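Local coordinates for protein calmodulin, putative (Toxoplasma gondii, PDB 6TJ6) that probably binds calcium as a calmodulin-like EF-hand protein and associates with a chain of another protein, at residues A31-S34 with S38-P41; E92-M97 with E107-M112. All coordinates share one frame; numbering follows the deposited sequence.

Interaction 1 of 2, residues A31-S34 with S38-P41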
# COMPACT_ATOMS: atom_id res chain seq x y z
N ALA A 31 -13.72 -4.62 1.75
CA ALA A 31 -12.77 -4.28 2.80
C ALA A 31 -13.15 -4.97 4.10
O ALA A 31 -12.33 -5.69 4.70
CB ALA A 31 -12.73 -2.76 3.00
N ILE A 32 -14.41 -4.85 4.50
CA ILE A 32 -14.86 -5.48 5.74
C ILE A 32 -14.60 -6.98 5.67
O ILE A 32 -13.93 -7.56 6.54
CB ILE A 32 -16.34 -5.16 6.01
CG1 ILE A 32 -16.51 -3.66 6.20
CG2 ILE A 32 -16.84 -5.92 7.22
CD1 ILE A 32 -17.96 -3.20 6.27
N ARG A 33 -15.07 -7.63 4.60
CA ARG A 33 -14.90 -9.07 4.50
C ARG A 33 -13.43 -9.45 4.43
O ARG A 33 -13.06 -10.55 4.86
CB ARG A 33 -15.66 -9.61 3.28
CG ARG A 33 -17.17 -9.47 3.39
CD ARG A 33 -17.89 -10.41 2.43
NE ARG A 33 -19.33 -10.40 2.66
CZ ARG A 33 -20.24 -10.07 1.74
NH1 ARG A 33 -19.86 -9.73 0.52
NH2 ARG A 33 -21.53 -10.09 2.06
N SER A 34 -12.58 -8.56 3.92
CA SER A 34 -11.16 -8.90 3.83
C SER A 34 -10.52 -9.06 5.20
O SER A 34 -9.48 -9.72 5.31
CB SER A 34 -10.41 -7.83 3.02
OG SER A 34 -10.18 -6.66 3.79
N SER A 38 -18.03 -11.15 8.42
CA SER A 38 -19.21 -11.31 7.59
C SER A 38 -20.34 -10.48 8.16
O SER A 38 -21.07 -10.95 9.05
CB SER A 38 -19.63 -12.78 7.50
OG SER A 38 -18.57 -13.59 7.01
N PRO A 39 -20.53 -9.24 7.70
CA PRO A 39 -21.60 -8.41 8.26
C PRO A 39 -22.97 -8.99 7.94
O PRO A 39 -23.18 -9.63 6.90
CB PRO A 39 -21.40 -7.06 7.57
CG PRO A 39 -20.68 -7.39 6.30
CD PRO A 39 -19.79 -8.55 6.63
N THR A 40 -23.91 -8.78 8.86
CA THR A 40 -25.28 -9.21 8.65
C THR A 40 -25.92 -8.38 7.53
O THR A 40 -25.46 -7.28 7.22
CB THR A 40 -26.09 -9.07 9.93
OG1 THR A 40 -26.24 -7.68 10.25
CG2 THR A 40 -25.39 -9.78 11.09
N PRO A 41 -26.97 -8.91 6.89
CA PRO A 41 -27.67 -8.11 5.88
C PRO A 41 -28.23 -6.80 6.43
O PRO A 41 -28.29 -5.81 5.69
CB PRO A 41 -28.78 -9.05 5.39
CG PRO A 41 -28.25 -10.41 5.66
CD PRO A 41 -27.47 -10.29 6.94
O HOH W 1 -21.58 -10.67 4.84
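I32 and P39 meet through carbon: CG2 of I32 lies 4.0 Å from CD of P39, with the methyl touching one corner of the pyrrolidine ring. A chi1 of -63° sets CG2 anti to the I32 backbone N, and this is the branch that reaches the proline. The same ring carbon also comes within 4.3 Å of CG of R33, where the arginine chain begins its nearly extended run past the loop. At the far end of that chain a single water joins the segments. It accepts from R33 NH2 at 2.8 Å, in the plane of the guanidinium at its edge, and donates to P39 O at 2.8 Å. P39 is thus touched on its ring and bridged by water at its carbonyl. Further out, I44 of helix 41-46 touches both R33 and P39, while F56, W59 and M60 of helix 53-64 pack on I32. On the loop side S38 N is hydrogen-bonded to the hydroxyl of Y67. T40 is the N-cap of helix 41-46: its side chain caps a backbone N just past P41 and its own N is bonded to E43 OE1, consistent with a capping box. The chemistry is therefore mixed: I32 CG2 and R33 CG meet the proline ring, and the water, probably polarised by the arginine's charge, links cation and carbonyl although they do not meet directly.

Interaction 2 of 2, residues E92-M97 with E107-M112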
# COMPACT_ATOMS: atom_id res chain seq x y z
N GLU A 92 -14.25 -29.95 -2.52
CA GLU A 92 -15.54 -29.31 -2.27
C GLU A 92 -15.38 -27.80 -2.15
O GLU A 92 -16.12 -27.03 -2.79
CB GLU A 92 -16.17 -29.89 -1.00
CG GLU A 92 -17.50 -29.25 -0.63
CD GLU A 92 -18.19 -29.94 0.53
OE1 GLU A 92 -17.53 -30.73 1.23
OE2 GLU A 92 -19.40 -29.71 0.73
N LEU A 93 -14.41 -27.35 -1.35
CA LEU A 93 -14.15 -25.92 -1.22
C LEU A 93 -13.75 -25.32 -2.56
O LEU A 93 -14.21 -24.22 -2.91
CB LEU A 93 -13.06 -25.68 -0.17
CG LEU A 93 -12.68 -24.20 0.01
CD1 LEU A 93 -13.87 -23.39 0.49
CD2 LEU A 93 -11.50 -24.06 0.97
N SER A 94 -12.90 -26.01 -3.32
CA SER A 94 -12.50 -25.50 -4.63
C SER A 94 -13.71 -25.30 -5.54
O SER A 94 -13.87 -24.23 -6.15
CB SER A 94 -11.51 -26.47 -5.28
OG SER A 94 -11.14 -26.02 -6.57
N GLN A 95 -14.57 -26.31 -5.63
CA GLN A 95 -15.73 -26.23 -6.51
C GLN A 95 -16.67 -25.11 -6.08
O GLN A 95 -17.21 -24.39 -6.93
CB GLN A 95 -16.46 -27.57 -6.54
CG GLN A 95 -15.85 -28.57 -7.51
CD GLN A 95 -16.52 -29.93 -7.45
OE1 GLN A 95 -17.75 -30.05 -7.57
NE2 GLN A 95 -15.73 -30.97 -7.25
N VAL A 96 -16.89 -24.94 -4.77
CA VAL A 96 -17.83 -23.90 -4.36
C VAL A 96 -17.21 -22.51 -4.55
O VAL A 96 -17.92 -21.55 -4.89
CB VAL A 96 -18.31 -24.12 -2.91
CG1 VAL A 96 -18.97 -25.48 -2.77
CG2 VAL A 96 -17.17 -23.96 -1.92
N MET A 97 -15.90 -22.38 -4.34
CA MET A 97 -15.23 -21.12 -4.64
C MET A 97 -15.37 -20.76 -6.11
O MET A 97 -15.61 -19.60 -6.46
CB MET A 97 -13.74 -21.20 -4.26
CG MET A 97 -13.45 -21.30 -2.77
SD MET A 97 -13.63 -19.74 -1.90
CE MET A 97 -12.49 -18.72 -2.83
N GLU A 107 -6.49 -19.82 -10.93
CA GLU A 107 -5.15 -20.04 -10.40
C GLU A 107 -5.05 -19.58 -8.94
O GLU A 107 -4.39 -20.23 -8.13
CB GLU A 107 -4.12 -19.31 -11.26
CG GLU A 107 -3.23 -20.25 -12.07
CD GLU A 107 -2.68 -19.59 -13.32
OE1 GLU A 107 -2.85 -18.36 -13.46
OE2 GLU A 107 -2.10 -20.30 -14.16
N GLU A 108 -5.70 -18.47 -8.60
CA GLU A 108 -5.70 -18.00 -7.22
C GLU A 108 -6.37 -19.01 -6.30
O GLU A 108 -5.87 -19.31 -5.20
CB GLU A 108 -6.38 -16.63 -7.15
CG GLU A 108 -5.75 -15.59 -8.08
CD GLU A 108 -6.65 -14.38 -8.33
OE1 GLU A 108 -7.85 -14.44 -8.00
OE2 GLU A 108 -6.15 -13.37 -8.87
N VAL A 109 -7.51 -19.55 -6.74
CA VAL A 109 -8.20 -20.60 -5.99
C VAL A 109 -7.26 -21.79 -5.76
O VAL A 109 -7.06 -22.24 -4.63
CB VAL A 109 -9.48 -21.02 -6.74
CG1 VAL A 109 -10.20 -22.12 -6.00
CG2 VAL A 109 -10.40 -19.83 -6.92
N LYS A 110 -6.67 -22.30 -6.85
CA LYS A 110 -5.76 -23.44 -6.76
C LYS A 110 -4.61 -23.18 -5.79
O LYS A 110 -4.23 -24.06 -5.01
CB LYS A 110 -5.23 -23.76 -8.16
N ALA A 111 -4.05 -21.97 -5.83
CA ALA A 111 -2.97 -21.61 -4.91
C ALA A 111 -3.44 -21.69 -3.47
O ALA A 111 -2.75 -22.24 -2.60
CB ALA A 111 -2.45 -20.22 -5.24
N MET A 112 -4.62 -21.12 -3.19
CA MET A 112 -5.18 -21.20 -1.84
C MET A 112 -5.32 -22.65 -1.39
O MET A 112 -4.99 -23.00 -0.24
CB MET A 112 -6.53 -20.50 -1.78
CG MET A 112 -7.25 -20.62 -0.45
SD MET A 112 -9.02 -20.38 -0.62
CE MET A 112 -9.05 -19.02 -1.78
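M97 N donates to L93 O at 2.9 Å, an ordinary helix bond that fixes the turn from which M97 faces V109 and M112 of the second helix. Between the helices the contact is mostly carbon on carbon. CG1 of V109, anti to its backbone N (chi1 179°), points between two residues of helix 90-100, 4.1 Å from M97 CB. It lies equally near S94 OG, so the hydroxyl meets a methyl there in plain van der Waals contact. Beside this valine the two methionines reach toward each other tip to tip, their CE methyls 3.6 Å apart. They get there differently: the M97 chain folds at both chi2 and chi3, whereas that of M112 stays extended until it bends at its thioether, with chi3 -41°. L104, in the linker between the helices, touches M97, V109 and M112 and joins the apolar cluster. Nearby, E108 OE1 accepts from S105 N just before helix 106-116, and its OE2 forms a salt bridge with a basic side chain on the chain of another protein, where M97 also packs on an acidic and M112 on an aromatic side chain. The short segments run nearly antiparallel (157°), their axes 10.2 Å apart. This is the junction of an EF-hand pair, where the exit helix of one helix-loop-helix lies against the entering helix of the next, as in calmodulin lobes.

The contacts follow one another along the chain, interaction 1 closing before interaction 2 opens, and they share no helix or sheet. Their centres are 20 Å apart and their nearest atoms about 11 Å, without touching. Interaction 1 lies where helix 26-34 turns into helix 41-46, in the half that holds the strand pair 22-24 and 50-52; interaction 2 joins helices 90-100 and 106-116, in the half with strands 88-89 and 123-124. Interaction 2 marks the passage from one EF-hand to the next, and interaction 1 probably likewise, matching the two-lobed plan of calmodulin-like proteins. Both lie within reach of the chain of another protein, consistent with both lobes contributing to partner binding.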